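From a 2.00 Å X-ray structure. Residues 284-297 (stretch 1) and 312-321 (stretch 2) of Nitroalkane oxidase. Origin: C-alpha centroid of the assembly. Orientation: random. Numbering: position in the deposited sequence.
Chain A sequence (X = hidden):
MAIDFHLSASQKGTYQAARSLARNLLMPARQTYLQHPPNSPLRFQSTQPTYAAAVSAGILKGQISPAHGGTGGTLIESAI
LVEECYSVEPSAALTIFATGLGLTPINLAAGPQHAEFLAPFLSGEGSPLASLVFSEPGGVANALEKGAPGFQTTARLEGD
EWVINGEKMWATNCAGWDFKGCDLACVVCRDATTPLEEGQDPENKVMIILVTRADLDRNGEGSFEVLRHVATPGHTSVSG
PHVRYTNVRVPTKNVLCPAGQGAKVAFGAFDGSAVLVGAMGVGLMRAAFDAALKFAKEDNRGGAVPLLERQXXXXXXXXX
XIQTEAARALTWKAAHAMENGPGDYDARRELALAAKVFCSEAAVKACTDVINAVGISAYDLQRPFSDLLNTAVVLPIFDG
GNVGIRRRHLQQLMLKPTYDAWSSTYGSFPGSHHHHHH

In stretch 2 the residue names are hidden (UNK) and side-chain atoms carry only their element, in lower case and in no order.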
# COMPACT_ATOMS: atom_id res chain seq x y z
N LEU A 284 -4.58 9.98 17.49
CA LEU A 284 -5.62 9.05 17.04
C LEU A 284 -5.06 7.63 16.90
O LEU A 284 -5.75 6.67 17.18
CB LEU A 284 -6.21 9.49 15.71
CG LEU A 284 -6.98 10.80 15.67
CD1 LEU A 284 -7.47 11.07 14.24
CD2 LEU A 284 -8.15 10.78 16.67
N MET A 285 -3.81 7.52 16.44
CA MET A 285 -3.19 6.21 16.25
C MET A 285 -3.02 5.53 17.59
O MET A 285 -3.35 4.35 17.75
CB MET A 285 -1.85 6.34 15.52
CG MET A 285 -2.03 6.84 14.08
SD MET A 285 -0.49 7.25 13.23
CE MET A 285 0.16 5.60 12.95
N ARG A 286 -2.51 6.28 18.56
CA ARG A 286 -2.40 5.80 19.94
C ARG A 286 -3.77 5.35 20.45
O ARG A 286 -3.91 4.26 21.01
CB ARG A 286 -1.81 6.90 20.84
CG ARG A 286 -1.96 6.62 22.31
CD ARG A 286 -0.73 7.07 23.09
NE ARG A 286 -0.57 8.52 23.24
CZ ARG A 286 -1.21 9.24 24.16
NH1 ARG A 286 -2.09 8.66 24.97
NH2 ARG A 286 -0.97 10.54 24.27
N ALA A 287 -4.80 6.18 20.26
CA ALA A 287 -6.13 5.80 20.74
C ALA A 287 -6.64 4.53 20.06
O ALA A 287 -7.24 3.68 20.70
CB ALA A 287 -7.15 6.95 20.54
N ALA A 288 -6.42 4.41 18.75
CA ALA A 288 -6.89 3.23 18.02
C ALA A 288 -6.14 1.99 18.49
O ALA A 288 -6.74 0.94 18.75
CB ALA A 288 -6.72 3.44 16.51
N PHE A 289 -4.82 2.11 18.62
CA PHE A 289 -4.01 1.00 19.12
C PHE A 289 -4.47 0.58 20.52
O PHE A 289 -4.68 -0.60 20.79
CB PHE A 289 -2.53 1.36 19.15
CG PHE A 289 -1.67 0.28 19.72
CD1 PHE A 289 -1.15 -0.72 18.91
CD2 PHE A 289 -1.40 0.24 21.08
CE1 PHE A 289 -0.35 -1.74 19.45
CE2 PHE A 289 -0.62 -0.77 21.63
CZ PHE A 289 -0.10 -1.76 20.80
N ASP A 290 -4.61 1.55 21.42
CA ASP A 290 -5.04 1.26 22.79
C ASP A 290 -6.40 0.58 22.87
O ASP A 290 -6.58 -0.35 23.65
CB ASP A 290 -5.09 2.54 23.62
CG ASP A 290 -3.70 3.06 24.01
OD1 ASP A 290 -2.69 2.37 23.77
OD2 ASP A 290 -3.63 4.17 24.56
N ALA A 291 -7.36 1.06 22.09
CA ALA A 291 -8.70 0.48 22.11
C ALA A 291 -8.72 -0.96 21.56
O ALA A 291 -9.42 -1.82 22.09
CB ALA A 291 -9.68 1.37 21.35
N ALA A 292 -7.95 -1.21 20.52
CA ALA A 292 -7.84 -2.57 19.96
C ALA A 292 -7.12 -3.53 20.91
O ALA A 292 -7.53 -4.69 21.07
CB ALA A 292 -7.14 -2.53 18.59
N LEU A 293 -6.05 -3.05 21.53
CA LEU A 293 -5.30 -3.86 22.49
C LEU A 293 -6.19 -4.19 23.69
O LEU A 293 -6.19 -5.31 24.18
CB LEU A 293 -4.03 -3.12 22.95
CG LEU A 293 -3.03 -3.92 23.80
CD1 LEU A 293 -2.42 -5.04 22.99
CD2 LEU A 293 -1.93 -2.99 24.31
N LYS A 294 -6.96 -3.21 24.14
CA LYS A 294 -7.90 -3.41 25.23
C LYS A 294 -8.93 -4.49 24.88
O LYS A 294 -9.21 -5.40 25.67
CB LYS A 294 -8.62 -2.10 25.56
CG LYS A 294 -9.54 -2.17 26.78
CD LYS A 294 -9.95 -0.75 27.20
CE LYS A 294 -10.50 -0.69 28.62
NZ LYS A 294 -11.78 -1.44 28.77
N PHE A 295 -9.51 -4.38 23.69
CA PHE A 295 -10.46 -5.36 23.19
C PHE A 295 -9.81 -6.74 23.13
O PHE A 295 -10.39 -7.73 23.58
CB PHE A 295 -10.97 -4.90 21.81
CG PHE A 295 -11.89 -5.87 21.12
CD1 PHE A 295 -11.38 -6.82 20.25
CD2 PHE A 295 -13.25 -5.80 21.31
CE1 PHE A 295 -12.22 -7.70 19.59
CE2 PHE A 295 -14.10 -6.67 20.66
CZ PHE A 295 -13.58 -7.62 19.80
N ALA A 296 -8.59 -6.82 22.62
CA ALA A 296 -7.90 -8.10 22.50
C ALA A 296 -7.59 -8.74 23.86
O ALA A 296 -7.70 -9.96 24.03
CB ALA A 296 -6.63 -7.95 21.70
N LYS A 297 -7.18 -7.91 24.82
CA LYS A 297 -6.77 -8.46 26.11
C LYS A 297 -7.96 -8.91 26.95
O LYS A 297 -7.80 -9.67 27.91
CB LYS A 297 -5.85 -7.49 26.86
CG LYS A 297 -4.45 -7.37 26.21
CD LYS A 297 -3.44 -6.56 27.05
CE LYS A 297 -2.04 -6.51 26.39
NZ LYS A 297 -0.97 -7.37 27.05
N UNK A 312 -2.61 -13.30 12.83
CA UNK A 312 -3.29 -12.34 11.96
C UNK A 312 -3.61 -11.06 12.72
O UNK A 312 -3.29 -9.97 12.25
c UNK A 312 -4.56 -12.94 11.38
N UNK A 313 -4.25 -11.21 13.87
CA UNK A 313 -4.61 -10.09 14.71
C UNK A 313 -3.36 -9.34 15.19
O UNK A 313 -3.28 -8.11 15.10
c UNK A 313 -5.46 -7.99 18.66
c UNK A 313 -7.51 -7.80 17.41
c UNK A 313 -6.68 -7.37 18.45
c UNK A 313 -7.10 -8.83 16.59
c UNK A 313 -5.43 -10.56 15.90
c UNK A 313 -5.87 -9.46 16.80
c UNK A 313 -5.06 -9.03 17.84
N UNK A 314 -2.41 -10.11 15.69
CA UNK A 314 -1.19 -9.54 16.23
C UNK A 314 -0.43 -8.74 15.19
O UNK A 314 0.07 -7.66 15.49
c UNK A 314 -0.30 -10.64 16.82
N UNK A 315 -0.36 -9.25 13.97
CA UNK A 315 0.41 -8.55 12.95
C UNK A 315 -0.23 -7.21 12.56
O UNK A 315 0.47 -6.24 12.29
c UNK A 315 1.80 -10.41 11.92
c UNK A 315 0.63 -9.43 11.72
o UNK A 315 2.17 -10.66 13.09
o UNK A 315 2.35 -10.90 10.90
N UNK A 316 -1.56 -7.16 12.57
CA UNK A 316 -2.27 -5.91 12.34
C UNK A 316 -1.94 -4.91 13.46
O UNK A 316 -1.64 -3.75 13.20
c UNK A 316 -4.64 -6.02 11.00
c UNK A 316 -5.52 -7.25 10.79
c UNK A 316 -3.90 -5.65 9.72
c UNK A 316 -3.78 -6.17 12.27
N UNK A 317 -2.01 -5.35 14.72
CA UNK A 317 -1.73 -4.42 15.82
C UNK A 317 -0.28 -3.94 15.86
O UNK A 317 -0.02 -2.76 16.09
c UNK A 317 -2.08 -5.04 17.17
c UNK A 317 -3.56 -5.16 19.16
c UNK A 317 -3.54 -3.13 17.70
c UNK A 317 -3.43 -4.64 17.74
N UNK A 318 0.68 -4.85 15.67
CA UNK A 318 2.07 -4.44 15.72
C UNK A 318 2.37 -3.50 14.55
O UNK A 318 3.15 -2.56 14.68
o UNK A 318 2.98 -6.40 14.59
c UNK A 318 3.03 -5.64 15.78
N UNK A 319 1.71 -3.73 13.41
CA UNK A 319 1.84 -2.82 12.29
C UNK A 319 1.41 -1.40 12.66
O UNK A 319 2.10 -0.43 12.37
N UNK A 320 0.25 -1.29 13.30
CA UNK A 320 -0.19 0.01 13.80
C UNK A 320 0.81 0.60 14.80
O UNK A 320 1.11 1.78 14.74
c UNK A 320 -1.59 -0.07 14.44
c UNK A 320 -1.92 1.27 15.11
c UNK A 320 -2.65 -0.44 13.39
N UNK A 321 1.30 -0.21 15.74
CA UNK A 321 2.28 0.29 16.72
C UNK A 321 3.54 0.84 16.04
O UNK A 321 4.05 1.91 16.38
c UNK A 321 2.79 0.70 19.71
n UNK A 321 4.73 1.05 21.28
c UNK A 321 3.50 -0.37 18.91
c UNK A 321 2.66 -0.83 17.71
c UNK A 321 3.27 0.73 21.16

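Two helices of nitroalkane oxidase, 284-297 and 312-321, run nearly antiparallel, at 154° between their N-to-C directions, with axes 9.9 Å apart at closest approach. Stretch 2 can be read position by position against the known side chains of stretch 1.

Position 312 carries one carbon beyond CA and lies out of reach of stretch 1. A lone CB means Ala 312.

At position 313 one carbon leads into a ring of six carbons with no heteroatom, and CA-to-CB points toward stretch 1. One ring carbon lies 3.3 Å from Ala 296 CB and another 3.8 Å from Ala 292 O. A plain six-carbon ring with no oxygen is Phe 313; the atoms are CE1 and CZ, and the carbonyl sits at the ring edge.

Position 314 again has a single carbon, out of reach of the other helix: Ala 314.

Position 315 has two carbons, the second bearing two oxygens. That short carboxylate is Asp 315; it has no contact with stretch 1, and both oxygens are hydrogen-bonded elsewhere in the structure.

Position 316 shows four carbons forked at the second, and nothing of stretch 1 is near. The fork after CB gives Leu 316.

Position 317 has the same four-carbon fork, but here it is in the thick of the contact. Its CA-to-CB bond points sideways, while the end of the chain comes nearer. One terminal carbon lies 3.6 Å from Phe 289 CD1 and 3.8 Å from Ala 292 CB; the other lies 4.0 Å from Leu 293 CD1. This is Leu 317, whose CD2 and CD1 respectively make those contacts.

Position 318 has one carbon and then one oxygen, and its CA-to-CB bond points away from stretch 1. A hydroxyl on CB makes it Ser 318.

Position 319 has no side-chain atoms, so it is Gly 319. An ideal CB would be crowded by Asp 315 O at 3.2 Å, within its own helix.

At position 320 one carbon carries two others, a fork at CB itself, and the CA-to-CB bond points toward stretch 1. One branch reaches Phe 289 CB at 4.1 Å. Beta branching without oxygen identifies Val 320, and that branch is CG1.

Position 321 has four carbons in a row ending in nitrogen. The first carbon lies 3.6 Å from Phe 289 CE1, and the third lies 4.0 Å from the centroid of the Phe 289 ring, over one face. This is Lys 321, and its CD makes the CH-pi contact. NZ continues to 6.0 Å from that centroid, at most a weak attraction, and is hydrogen-bonded elsewhere in the structure.

The contact works by apolar packing, with no hydrogen bond between the helices and 436 Å² buried in all. Phe 289 and Leu 317 have the most surface covered by the other helix, 101 and 79 Å². The rule to read is small against large where Ala 296 meets Phe 313, and side chains of Leu 317, Val 320 and Lys 321 packed around Phe 289, with Leu 317 O at its edge.

Stretch 2 312-321: AFADLLSGVK
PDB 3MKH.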